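PDB 6VRB: AcrVIA1 from Listeria seeligeri, which acts as a type VI-A anti-CRISPR protein, probably blocking the RNA-guided RNase Cas13a by binding the nuclease together with its RNA. Local coordinates for residues K9-I14 / S93-Y98; H72-I77 / I86-F91; S68-L73 / E109-V114. All blocks are in the same frame, centred on the assembly; numbering follows the deposited sequence.

Interaction 1: residues K9-I14 / S93-Y98; sequences KVKGKI and SVLQIY. With nucleotides of chain A.
Val-10 and Ile-97 face each other as a single backbone bridge, their CA atoms 4.7 Å apart, with the two segments running in opposite directions. Two main-chain hydrogen bonds frame the pair. Tyr-98 N donates to Lys-9 O at 3.1 Å, and Lys-11 N reaches Gln-96 O at 3.1 Å in an almost straight bond (177°), although the donor stands above the carbonyl plane. A weak third bond runs from Lys-9 N to Tyr-98 O.

The apolar share is small: Val-10 CG1 meets Ile-97 CG1 at 4.2 Å, and Val-10 is backed by Phe-30 and Leu-31 of helix 21-33. The aliphatic atoms of Lys-11 from CB to CE gather round Leu-95 O, CE coming closest at 3.5 Å after a bend at chi3 (36°).

Polar side-chain bonds also link residues within 93-98. Tyr-98 OH donates to Gln-96 OE1 at 2.6 Å, and Gln-96 NE2 weakly to Ser-93 O. At the RNA end, Ser-93 OG is within bonding distance of both O2 and OP2 of U51 of chain A, which of them takes the proton being unsettled, while Val-94 CG2 packs on the uracil at C5, 3.7 Å away.

Backbone bonds in both directions between Val-10 and Lys-13 close a type I' turn with Lys-11 and Gly-12 at its corners, the signature of a tight two-residue beta hairpin, here docked on the segment leaving helix 88-94.

Interaction 2: residues H72-I77 / I86-F91; sequences HLLFVI and IPASVF
Ala-88 and His-72 meet through both backbone and side chain, where strand 83-87 gives way to helix 88-94. Among the hydrogen bonds, Ala-88 N donates to His-72 O at 2.8 Å with a 154° angle, approaching from above the carbonyl plane. Next along, Leu-74 and Ile-86 form an antiparallel hydrogen-bonded pair: Ile-86 N to Leu-74 O measures 3.2 Å, whereas the return bond from Leu-74 N to Ile-86 O is weak because it is bent. Between them Leu-73 and Pro-87 make a non-hydrogen-bonded pair, and Pro-87 adds a CA-H...O contact, its CA 3.5 Å from His-72 O. That carbonyl therefore receives an N-H and a C-H at the very start of the helix, where Pro-87 is the N-cap.

The apolar contacts gather round Leu-74 and Ala-88. Ala-88 CB rests against His-72 CB at 3.7 Å and against Leu-74 CD1 at 4.2 Å. The same methyl of Leu-74 makes a CH-pi contact with Phe-91, 4.2 Å from the ring centroid and 27° off its normal, so it sits over the face; the two side chains cross at about a right angle. Phe-91 CG stands anti to the backbone N (chi1 -179°), which places the root of the ring under that methyl.

Around this hairpin-to-helix junction, strand 59-62 pairs with the other edge of strand 73-78. Trp-50 of helix 44-53 packs on Ile-86, Tyr-118 of helix 115-121 touches Leu-74 and Ala-88, and Trp-54 meets Phe-91 edge-to-face.

Interaction 3: residues S68-L73 / E109-V114; sequences SFRCHL and ELFVEV. With nucleotides of chain A.
Phe-111 is sandwiched between His-72 and Arg-70, and this is the tightly packed part of the contact. The His-72 and Phe-111 rings form an offset stack, centroids 4.3 Å apart and planes inclined by only 15°. The offset brings His-72 NE2 over the rim of Phe-111 rather than its centre. From the same position NE2 points at Phe-111 O, 3.3 Å away and at the edge of the imidazole in its plane; this bond is weak, yet it ties the stack to the helix backbone. On the opposite face of the phenyl ring lies Arg-70 CB, 4.0 Å above the plane and also toward the rim. Phe-111 CG stands anti to the backbone N (chi1 -173°), which starts its ring toward residues 70-72.

The outer side is looser and charged. Arg-70 bends at chi3 (72°) and its NH2 meets the carboxylate of Glu-109, at 3.0 Å from OE1 and 3.1 Å from OE2. The OE1 pair is a salt bridge whose hydrogen bond is poorly aligned. On the side of Arg-70 away from Glu-109, Phe-69 points away from helix 110-113 and meets the RNA: its ring has Arg-70 CG over one face and, 3.7 Å above the centre of the other, C5 of A47 of chain A. N3 of C48 of chain A lies at the ring edge.

Glu-109 is the N-cap of helix 110-113, its O accepting from Val-112 N and Glu-113 N. The contact thus joins that short helix to the loop between strands 59-62 and 73-78, with Val-114 also touching Glu-92 of helix 88-94.

Overall arrangement
Interaction 2 is the most buried of the three: six of its seven touching residues are buried, and methyl and ring packing lies beside its strand bonds. Interactions 1 and 3 are partly buried and reach chain A RNA at different nucleotides, one through Ser-93 and Val-94, the other through Phe-69. Their chemistry differs accordingly, with main-chain bridging dominating interaction 1 and aromatic stacking plus a salt bridge interaction 3. Helix 88-94 connects interactions 1 and 2, which touch where Ile-97 CD1 lies 4.0 Å from Phe-91 CE2. Interactions 2 and 3 share His-72, which offers its backbone and CB to one and its ring to the other.

Interaction 1: residues K9-I14 / S93-Y98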
loop_
_atom_site.group_PDB
_atom_site.type_symbol
_atom_site.label_atom_id
_atom_site.label_comp_id
_atom_site.label_asym_id
_atom_site.label_seq_id
_atom_site.Cartn_x
_atom_site.Cartn_y
_atom_site.Cartn_z
ATOM N N LYS C 9 -10.245 -24.925 0.147
ATOM C CA LYS C 9 -11.310 -25.584 -0.649
ATOM C C LYS C 9 -10.655 -26.831 -1.243
ATOM O O LYS C 9 -9.787 -26.673 -2.113
ATOM C CB LYS C 9 -11.815 -24.648 -1.749
ATOM C CG LYS C 9 -12.760 -25.277 -2.760
ATOM C CD LYS C 9 -13.156 -24.315 -3.856
ATOM C CE LYS C 9 -13.769 -23.038 -3.319
ATOM N NZ LYS C 9 -13.965 -22.031 -4.389
ATOM N N VAL C 10 -11.044 -28.016 -0.773
ATOM C CA VAL C 10 -10.388 -29.259 -1.271
ATOM C C VAL C 10 -11.387 -30.079 -2.085
ATOM O O VAL C 10 -12.430 -30.468 -1.536
ATOM C CB VAL C 10 -9.812 -30.096 -0.114
ATOM C CG1 VAL C 10 -9.129 -31.354 -0.625
ATOM C CG2 VAL C 10 -8.863 -29.285 0.752
ATOM N N LYS C 11 -11.041 -30.343 -3.343
ATOM C CA LYS C 11 -11.887 -31.192 -4.234
ATOM C C LYS C 11 -13.385 -30.902 -4.065
ATOM O O LYS C 11 -14.159 -31.871 -3.957
ATOM C CB LYS C 11 -11.475 -32.669 -4.299
ATOM C CG LYS C 11 -11.180 -33.398 -2.996
ATOM C CD LYS C 11 -10.652 -34.790 -3.259
ATOM C CE LYS C 11 -9.778 -34.837 -4.493
ATOM N NZ LYS C 11 -9.494 -36.226 -4.925
ATOM N N GLY C 12 -13.761 -29.621 -4.033
ATOM C CA GLY C 12 -15.174 -29.202 -3.953
ATOM C C GLY C 12 -15.717 -29.059 -2.540
ATOM O O GLY C 12 -16.834 -28.531 -2.414
ATOM N N LYS C 13 -14.986 -29.491 -1.506
ATOM C CA LYS C 13 -15.511 -29.286 -0.166
ATOM C C LYS C 13 -14.673 -28.259 0.576
ATOM O O LYS C 13 -13.443 -28.334 0.579
ATOM C CB LYS C 13 -15.531 -30.603 0.612
ATOM C CG LYS C 13 -16.204 -30.506 1.964
ATOM C CD LYS C 13 -16.249 -31.849 2.654
ATOM C CE LYS C 13 -17.040 -31.758 3.940
ATOM N NZ LYS C 13 -16.367 -30.877 4.933
ATOM N N ILE C 14 -15.350 -27.311 1.223
ATOM C CA ILE C 14 -14.647 -26.212 1.944
ATOM C C ILE C 14 -14.472 -26.588 3.416
ATOM O O ILE C 14 -15.474 -26.940 4.063
ATOM C CB ILE C 14 -15.416 -24.885 1.797
ATOM C CG1 ILE C 14 -15.508 -24.446 0.335
ATOM C CG2 ILE C 14 -14.800 -23.805 2.672
ATOM C CD1 ILE C 14 -16.222 -25.433 -0.554
ATOM N N SER C 93 -2.078 -30.605 -6.989
ATOM C CA SER C 93 -2.843 -30.761 -8.213
ATOM C C SER C 93 -3.568 -32.090 -8.289
ATOM O O SER C 93 -4.667 -32.152 -8.848
ATOM C CB SER C 93 -1.925 -30.610 -9.419
ATOM O OG SER C 93 -2.646 -30.771 -10.616
ATOM N N VAL C 94 -2.992 -33.150 -7.725
ATOM C CA VAL C 94 -3.664 -34.443 -7.704
ATOM C C VAL C 94 -4.848 -34.412 -6.745
ATOM O O VAL C 94 -5.928 -34.930 -7.049
ATOM C CB VAL C 94 -2.658 -35.556 -7.363
ATOM C CG1 VAL C 94 -3.345 -36.862 -7.089
ATOM C CG2 VAL C 94 -1.704 -35.746 -8.513
ATOM N N LEU C 95 -4.689 -33.757 -5.599
ATOM C CA LEU C 95 -5.750 -33.703 -4.607
ATOM C C LEU C 95 -6.589 -32.433 -4.675
ATOM O O LEU C 95 -7.463 -32.260 -3.823
ATOM C CB LEU C 95 -5.167 -33.853 -3.207
ATOM C CG LEU C 95 -4.568 -35.224 -2.927
ATOM C CD1 LEU C 95 -3.907 -35.228 -1.581
ATOM C CD2 LEU C 95 -5.645 -36.277 -2.993
ATOM N N GLN C 96 -6.323 -31.550 -5.641
ATOM C CA GLN C 96 -7.141 -30.372 -5.965
ATOM C C GLN C 96 -7.317 -29.432 -4.772
ATOM O O GLN C 96 -8.425 -29.041 -4.413
ATOM C CB GLN C 96 -8.487 -30.792 -6.552
ATOM C CG GLN C 96 -8.320 -31.436 -7.897
ATOM C CD GLN C 96 -7.768 -30.465 -8.915
ATOM O OE1 GLN C 96 -8.217 -29.325 -9.007
ATOM N NE2 GLN C 96 -6.757 -30.895 -9.655
ATOM N N ILE C 97 -6.189 -29.063 -4.179
ATOM C CA ILE C 97 -6.156 -28.235 -2.980
ATOM C C ILE C 97 -6.015 -26.778 -3.390
ATOM O O ILE C 97 -5.114 -26.424 -4.154
ATOM C CB ILE C 97 -5.002 -28.663 -2.064
ATOM C CG1 ILE C 97 -5.194 -30.113 -1.631
ATOM C CG2 ILE C 97 -4.892 -27.744 -0.871
ATOM C CD1 ILE C 97 -3.983 -30.728 -1.012
ATOM N N TYR C 98 -6.910 -25.932 -2.890
ATOM C CA TYR C 98 -6.911 -24.511 -3.206
ATOM C C TYR C 98 -7.046 -23.742 -1.901
ATOM O O TYR C 98 -7.044 -24.319 -0.813
ATOM C CB TYR C 98 -8.055 -24.166 -4.163
ATOM C CG TYR C 98 -7.987 -24.843 -5.506
ATOM C CD1 TYR C 98 -7.292 -24.284 -6.565
ATOM C CD2 TYR C 98 -8.615 -26.058 -5.706
ATOM C CE1 TYR C 98 -7.241 -24.919 -7.793
ATOM C CE2 TYR C 98 -8.561 -26.698 -6.919
ATOM C CZ TYR C 98 -7.880 -26.124 -7.956
ATOM O OH TYR C 98 -7.835 -26.780 -9.156
ATOM P P U A 51 -0.318 -30.031 -13.271
ATOM O OP1 U A 51 -1.681 -30.460 -13.652
ATOM O OP2 U A 51 -0.058 -29.548 -11.897
ATOM O "O5'" U A 51 0.678 -31.230 -13.598
ATOM C "C5'" U A 51 1.446 -31.861 -12.555
ATOM C "C4'" U A 51 1.733 -33.300 -12.911
ATOM O "O4'" U A 51 0.813 -34.167 -12.187
ATOM C "C3'" U A 51 1.570 -33.662 -14.383
ATOM O "O3'" U A 51 2.463 -34.714 -14.725
ATOM C "C2'" U A 51 0.156 -34.219 -14.423
ATOM O "O2'" U A 51 -0.068 -35.084 -15.517
ATOM C "C1'" U A 51 0.116 -34.985 -13.104
ATOM N N1 U A 51 -1.239 -35.216 -12.586
ATOM C C2 U A 51 -2.032 -34.114 -12.340
ATOM O O2 U A 51 -1.653 -32.973 -12.531
ATOM N N3 U A 51 -3.283 -34.401 -11.862
ATOM C C4 U A 51 -3.817 -35.646 -11.609
ATOM O O4 U A 51 -4.966 -35.739 -11.177
ATOM C C5 U A 51 -2.933 -36.736 -11.888
ATOM C C6 U A 51 -1.705 -36.490 -12.357
#

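Interaction 2: residues H72-I77 / I86-F91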
loop_
_atom_site.group_PDB
_atom_site.type_symbol
_atom_site.label_atom_id
_atom_site.label_comp_id
_atom_site.label_asym_id
_atom_site.label_seq_id
_atom_site.Cartn_x
_atom_site.Cartn_y
_atom_site.Cartn_z
ATOM N N HIS C 72 8.496 -26.867 -3.127
ATOM C CA HIS C 72 8.614 -27.665 -1.921
ATOM C C HIS C 72 8.657 -29.145 -2.308
ATOM O O HIS C 72 8.085 -29.553 -3.318
ATOM C CB HIS C 72 7.431 -27.419 -0.981
ATOM C CG HIS C 72 7.099 -25.974 -0.743
ATOM N ND1 HIS C 72 7.902 -25.119 -0.025
ATOM C CD2 HIS C 72 5.994 -25.262 -1.056
ATOM C CE1 HIS C 72 7.332 -23.933 0.054
ATOM N NE2 HIS C 72 6.169 -23.995 -0.559
ATOM N N LEU C 73 9.331 -29.960 -1.497
ATOM C CA LEU C 73 9.579 -31.368 -1.832
ATOM C C LEU C 73 9.148 -32.315 -0.718
ATOM O O LEU C 73 9.912 -32.558 0.215
ATOM C CB LEU C 73 11.050 -31.603 -2.158
ATOM C CG LEU C 73 11.530 -31.752 -3.596
ATOM C CD1 LEU C 73 11.045 -33.062 -4.150
ATOM C CD2 LEU C 73 11.059 -30.625 -4.459
ATOM N N LEU C 74 7.984 -32.932 -0.865
ATOM C CA LEU C 74 7.480 -33.879 0.123
ATOM C C LEU C 74 8.154 -35.237 -0.047
ATOM O O LEU C 74 8.059 -35.843 -1.114
ATOM C CB LEU C 74 5.972 -34.016 -0.040
ATOM C CG LEU C 74 5.195 -32.721 0.157
ATOM C CD1 LEU C 74 3.763 -32.918 -0.240
ATOM C CD2 LEU C 74 5.291 -32.270 1.593
ATOM N N PHE C 75 8.810 -35.735 0.997
ATOM C CA PHE C 75 9.495 -37.024 0.955
ATOM C C PHE C 75 8.773 -38.014 1.858
ATOM O O PHE C 75 8.382 -37.662 2.974
ATOM C CB PHE C 75 10.956 -36.894 1.392
ATOM C CG PHE C 75 11.833 -36.182 0.403
ATOM C CD1 PHE C 75 12.388 -36.862 -0.664
ATOM C CD2 PHE C 75 12.101 -34.836 0.543
ATOM C CE1 PHE C 75 13.195 -36.208 -1.576
ATOM C CE2 PHE C 75 12.900 -34.175 -0.369
ATOM C CZ PHE C 75 13.448 -34.863 -1.426
ATOM N N VAL C 76 8.615 -39.250 1.389
ATOM C CA VAL C 76 8.082 -40.341 2.201
ATOM C C VAL C 76 9.194 -41.340 2.459
ATOM O O VAL C 76 9.768 -41.894 1.516
ATOM C CB VAL C 76 6.897 -41.041 1.520
ATOM C CG1 VAL C 76 6.449 -42.197 2.363
ATOM C CG2 VAL C 76 5.757 -40.101 1.331
ATOM N N ILE C 77 9.484 -41.595 3.727
ATOM C CA ILE C 77 10.502 -42.558 4.119
ATOM C C ILE C 77 9.810 -43.809 4.638
ATOM O O ILE C 77 9.032 -43.746 5.596
ATOM C CB ILE C 77 11.455 -41.974 5.172
ATOM C CG1 ILE C 77 12.216 -40.794 4.576
ATOM C CG2 ILE C 77 12.414 -43.031 5.639
ATOM C CD1 ILE C 77 12.991 -40.005 5.582
ATOM N N ILE C 86 8.132 -36.230 -4.309
ATOM C CA ILE C 86 7.481 -35.529 -5.412
ATOM C C ILE C 86 7.506 -34.045 -5.087
ATOM O O ILE C 86 7.716 -33.659 -3.925
ATOM C CB ILE C 86 6.037 -36.033 -5.638
ATOM C CG1 ILE C 86 5.194 -35.763 -4.404
ATOM C CG2 ILE C 86 6.018 -37.498 -5.991
ATOM C CD1 ILE C 86 3.748 -35.949 -4.638
ATOM N N PRO C 87 7.327 -33.175 -6.083
ATOM C CA PRO C 87 7.076 -31.767 -5.773
ATOM C C PRO C 87 5.725 -31.596 -5.102
ATOM O O PRO C 87 4.787 -32.353 -5.348
ATOM C CB PRO C 87 7.106 -31.088 -7.144
ATOM C CG PRO C 87 7.928 -31.963 -7.968
ATOM C CD PRO C 87 7.639 -33.354 -7.512
ATOM N N ALA C 88 5.625 -30.581 -4.252
ATOM C CA ALA C 88 4.377 -30.323 -3.550
ATOM C C ALA C 88 3.308 -29.708 -4.439
ATOM O O ALA C 88 2.140 -29.697 -4.053
ATOM C CB ALA C 88 4.629 -29.421 -2.348
ATOM N N SER C 89 3.670 -29.185 -5.602
ATOM C CA SER C 89 2.679 -28.765 -6.577
ATOM C C SER C 89 1.987 -29.943 -7.243
ATOM O O SER C 89 0.820 -29.822 -7.624
ATOM C CB SER C 89 3.331 -27.886 -7.642
ATOM O OG SER C 89 4.290 -28.616 -8.380
ATOM N N VAL C 90 2.678 -31.073 -7.383
ATOM C CA VAL C 90 2.048 -32.298 -7.859
ATOM C C VAL C 90 1.051 -32.817 -6.830
ATOM O O VAL C 90 -0.037 -33.279 -7.181
ATOM C CB VAL C 90 3.136 -33.335 -8.190
ATOM C CG1 VAL C 90 2.541 -34.670 -8.576
ATOM C CG2 VAL C 90 4.017 -32.816 -9.299
ATOM N N PHE C 91 1.396 -32.718 -5.545
ATOM C CA PHE C 91 0.510 -33.147 -4.466
ATOM C C PHE C 91 -0.764 -32.312 -4.419
ATOM O O PHE C 91 -1.854 -32.848 -4.201
ATOM C CB PHE C 91 1.269 -33.053 -3.144
ATOM C CG PHE C 91 0.486 -33.490 -1.952
ATOM C CD1 PHE C 91 0.322 -34.826 -1.668
ATOM C CD2 PHE C 91 -0.071 -32.558 -1.101
ATOM C CE1 PHE C 91 -0.386 -35.221 -0.563
ATOM C CE2 PHE C 91 -0.786 -32.952 -0.004
ATOM C CZ PHE C 91 -0.940 -34.281 0.268
#

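Interaction 3: residues S68-L73 / E109-V114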
loop_
_atom_site.group_PDB
_atom_site.type_symbol
_atom_site.label_atom_id
_atom_site.label_comp_id
_atom_site.label_asym_id
_atom_site.label_seq_id
_atom_site.Cartn_x
_atom_site.Cartn_y
_atom_site.Cartn_z
ATOM N N SER C 68 14.056 -25.578 -3.480
ATOM C CA SER C 68 14.526 -24.971 -4.713
ATOM C C SER C 68 13.943 -23.571 -4.735
ATOM O O SER C 68 13.571 -23.075 -3.672
ATOM C CB SER C 68 14.103 -25.785 -5.933
ATOM O OG SER C 68 14.518 -25.163 -7.131
ATOM N N PHE C 69 13.911 -22.902 -5.889
ATOM C CA PHE C 69 13.429 -21.523 -5.921
ATOM C C PHE C 69 11.962 -21.390 -5.529
ATOM O O PHE C 69 11.661 -20.805 -4.484
ATOM C CB PHE C 69 13.675 -20.885 -7.287
ATOM C CG PHE C 69 13.010 -19.545 -7.450
ATOM C CD1 PHE C 69 13.292 -18.503 -6.586
ATOM C CD2 PHE C 69 12.141 -19.316 -8.497
ATOM C CE1 PHE C 69 12.680 -17.288 -6.731
ATOM C CE2 PHE C 69 11.542 -18.098 -8.652
ATOM C CZ PHE C 69 11.813 -17.083 -7.767
ATOM N N ARG C 70 11.038 -21.918 -6.317
ATOM C CA ARG C 70 9.653 -21.970 -5.866
ATOM C C ARG C 70 9.199 -23.417 -5.968
ATOM O O ARG C 70 8.482 -23.811 -6.885
ATOM C CB ARG C 70 8.764 -21.029 -6.664
ATOM C CG ARG C 70 9.110 -19.588 -6.444
ATOM C CD ARG C 70 8.130 -18.652 -7.090
ATOM N NE ARG C 70 6.868 -18.658 -6.367
ATOM C CZ ARG C 70 5.776 -18.018 -6.753
ATOM N NH1 ARG C 70 5.778 -17.307 -7.867
ATOM N NH2 ARG C 70 4.676 -18.091 -6.025
ATOM N N CYS C 71 9.588 -24.201 -4.966
ATOM C CA CYS C 71 9.373 -25.638 -5.030
ATOM C C CYS C 71 9.536 -26.216 -3.636
ATOM O O CYS C 71 10.594 -26.055 -3.027
ATOM C CB CYS C 71 10.363 -26.274 -6.004
ATOM S SG CYS C 71 9.924 -27.905 -6.578
ATOM N N HIS C 72 8.496 -26.867 -3.127
ATOM C CA HIS C 72 8.614 -27.665 -1.921
ATOM C C HIS C 72 8.657 -29.145 -2.308
ATOM O O HIS C 72 8.085 -29.553 -3.318
ATOM C CB HIS C 72 7.431 -27.419 -0.981
ATOM C CG HIS C 72 7.099 -25.974 -0.743
ATOM N ND1 HIS C 72 7.902 -25.119 -0.025
ATOM C CD2 HIS C 72 5.994 -25.262 -1.056
ATOM C CE1 HIS C 72 7.332 -23.933 0.054
ATOM N NE2 HIS C 72 6.169 -23.995 -0.559
ATOM N N LEU C 73 9.331 -29.960 -1.497
ATOM C CA LEU C 73 9.579 -31.368 -1.832
ATOM C C LEU C 73 9.148 -32.315 -0.718
ATOM O O LEU C 73 9.912 -32.558 0.215
ATOM C CB LEU C 73 11.050 -31.603 -2.158
ATOM C CG LEU C 73 11.530 -31.752 -3.596
ATOM C CD1 LEU C 73 11.045 -33.062 -4.150
ATOM C CD2 LEU C 73 11.059 -30.625 -4.459
ATOM N N GLU C 109 -0.322 -16.049 -0.884
ATOM C CA GLU C 109 -0.528 -17.033 -1.936
ATOM C C GLU C 109 -0.410 -18.457 -1.388
ATOM O O GLU C 109 -0.033 -18.678 -0.239
ATOM C CB GLU C 109 0.477 -16.799 -3.056
ATOM C CG GLU C 109 1.909 -16.892 -2.576
ATOM C CD GLU C 109 2.921 -16.625 -3.661
ATOM O OE1 GLU C 109 2.515 -16.367 -4.812
ATOM O OE2 GLU C 109 4.130 -16.677 -3.359
ATOM N N LEU C 110 -0.740 -19.438 -2.240
ATOM C CA LEU C 110 -0.574 -20.840 -1.863
ATOM C C LEU C 110 0.869 -21.261 -1.676
ATOM O O LEU C 110 1.101 -22.284 -1.044
ATOM C CB LEU C 110 -1.184 -21.802 -2.876
ATOM C CG LEU C 110 -2.633 -22.234 -2.762
ATOM C CD1 LEU C 110 -2.959 -23.116 -3.937
ATOM C CD2 LEU C 110 -2.819 -23.004 -1.475
ATOM N N PHE C 111 1.846 -20.541 -2.219
ATOM C CA PHE C 111 3.219 -20.945 -1.947
ATOM C C PHE C 111 3.622 -20.589 -0.518
ATOM O O PHE C 111 4.579 -21.154 0.020
ATOM C CB PHE C 111 4.160 -20.315 -2.970
ATOM C CG PHE C 111 5.562 -20.806 -2.872
ATOM C CD1 PHE C 111 5.899 -22.058 -3.331
ATOM C CD2 PHE C 111 6.539 -20.026 -2.290
ATOM C CE1 PHE C 111 7.189 -22.506 -3.234
ATOM C CE2 PHE C 111 7.825 -20.475 -2.185
ATOM C CZ PHE C 111 8.148 -21.716 -2.642
ATOM N N VAL C 112 2.881 -19.693 0.121
ATOM C CA VAL C 112 3.160 -19.281 1.487
ATOM C C VAL C 112 2.170 -19.901 2.464
ATOM O O VAL C 112 2.531 -20.298 3.573
ATOM C CB VAL C 112 3.146 -17.740 1.553
ATOM C CG1 VAL C 112 3.504 -17.251 2.939
ATOM C CG2 VAL C 112 4.086 -17.167 0.511
ATOM N N GLU C 113 0.904 -20.011 2.063
ATOM C CA GLU C 113 -0.130 -20.456 2.987
ATOM C C GLU C 113 -0.162 -21.962 3.179
ATOM O O GLU C 113 -0.679 -22.428 4.196
ATOM C CB GLU C 113 -1.501 -19.985 2.510
ATOM C CG GLU C 113 -1.719 -18.498 2.604
ATOM C CD GLU C 113 -1.732 -17.992 4.032
ATOM O OE1 GLU C 113 -2.118 -18.748 4.946
ATOM O OE2 GLU C 113 -1.374 -16.817 4.246
ATOM N N VAL C 114 0.368 -22.739 2.232
ATOM C CA VAL C 114 0.249 -24.190 2.326
ATOM C C VAL C 114 1.265 -24.779 3.288
ATOM O O VAL C 114 1.165 -25.960 3.639
ATOM C CB VAL C 114 0.390 -24.824 0.929
ATOM C CG1 VAL C 114 1.849 -24.954 0.541
ATOM C CG2 VAL C 114 -0.374 -26.137 0.816
ATOM P P A A 47 15.476 -14.687 -15.579
ATOM O OP1 A A 47 15.045 -13.959 -16.784
ATOM O OP2 A A 47 14.829 -14.466 -14.277
ATOM O "O5'" A A 47 15.248 -16.214 -15.903
ATOM C "C5'" A A 47 14.007 -16.823 -15.601
ATOM C "C4'" A A 47 14.210 -18.190 -15.017
ATOM O "O4'" A A 47 15.028 -18.069 -13.828
ATOM C "C3'" A A 47 12.933 -18.900 -14.605
ATOM O "O3'" A A 47 12.993 -20.271 -14.979
ATOM C "C2'" A A 47 12.909 -18.758 -13.087
ATOM O "O2'" A A 47 12.286 -19.827 -12.415
ATOM C "C1'" A A 47 14.383 -18.673 -12.731
ATOM N N9 A A 47 14.617 -17.834 -11.557
ATOM C C8 A A 47 14.165 -16.561 -11.345
ATOM N N7 A A 47 14.513 -16.045 -10.198
ATOM C C5 A A 47 15.237 -17.061 -9.616
ATOM C C6 A A 47 15.879 -17.156 -8.382
ATOM N N6 A A 47 15.900 -16.170 -7.489
ATOM N N1 A A 47 16.522 -18.302 -8.096
ATOM C C2 A A 47 16.501 -19.295 -8.996
ATOM N N3 A A 47 15.927 -19.327 -10.191
ATOM C C4 A A 47 15.311 -18.168 -10.435
ATOM P P C A 48 12.057 -20.791 -16.175
ATOM O OP1 C A 48 12.005 -22.269 -16.109
ATOM O OP2 C A 48 12.475 -20.137 -17.430
ATOM O "O5'" C A 48 10.617 -20.226 -15.798
ATOM C "C5'" C A 48 9.808 -20.918 -14.854
ATOM C "C4'" C A 48 8.578 -20.142 -14.450
ATOM O "O4'" C A 48 8.870 -19.269 -13.327
ATOM C "C3'" C A 48 7.925 -19.270 -15.517
ATOM O "O3'" C A 48 6.514 -19.343 -15.352
ATOM C "C2'" C A 48 8.380 -17.869 -15.125
ATOM O "O2'" C A 48 7.537 -16.830 -15.571
ATOM C "C1'" C A 48 8.388 -17.975 -13.606
ATOM N N1 C A 48 9.257 -17.008 -12.927
ATOM C C2 C A 48 9.007 -16.750 -11.581
ATOM O O2 C A 48 8.079 -17.351 -11.022
ATOM N N3 C A 48 9.781 -15.863 -10.924
ATOM C C4 C A 48 10.763 -15.245 -11.574
ATOM N N4 C A 48 11.506 -14.375 -10.892
ATOM C C5 C A 48 11.037 -15.484 -12.949
ATOM C C6 C A 48 10.261 -16.364 -13.587
#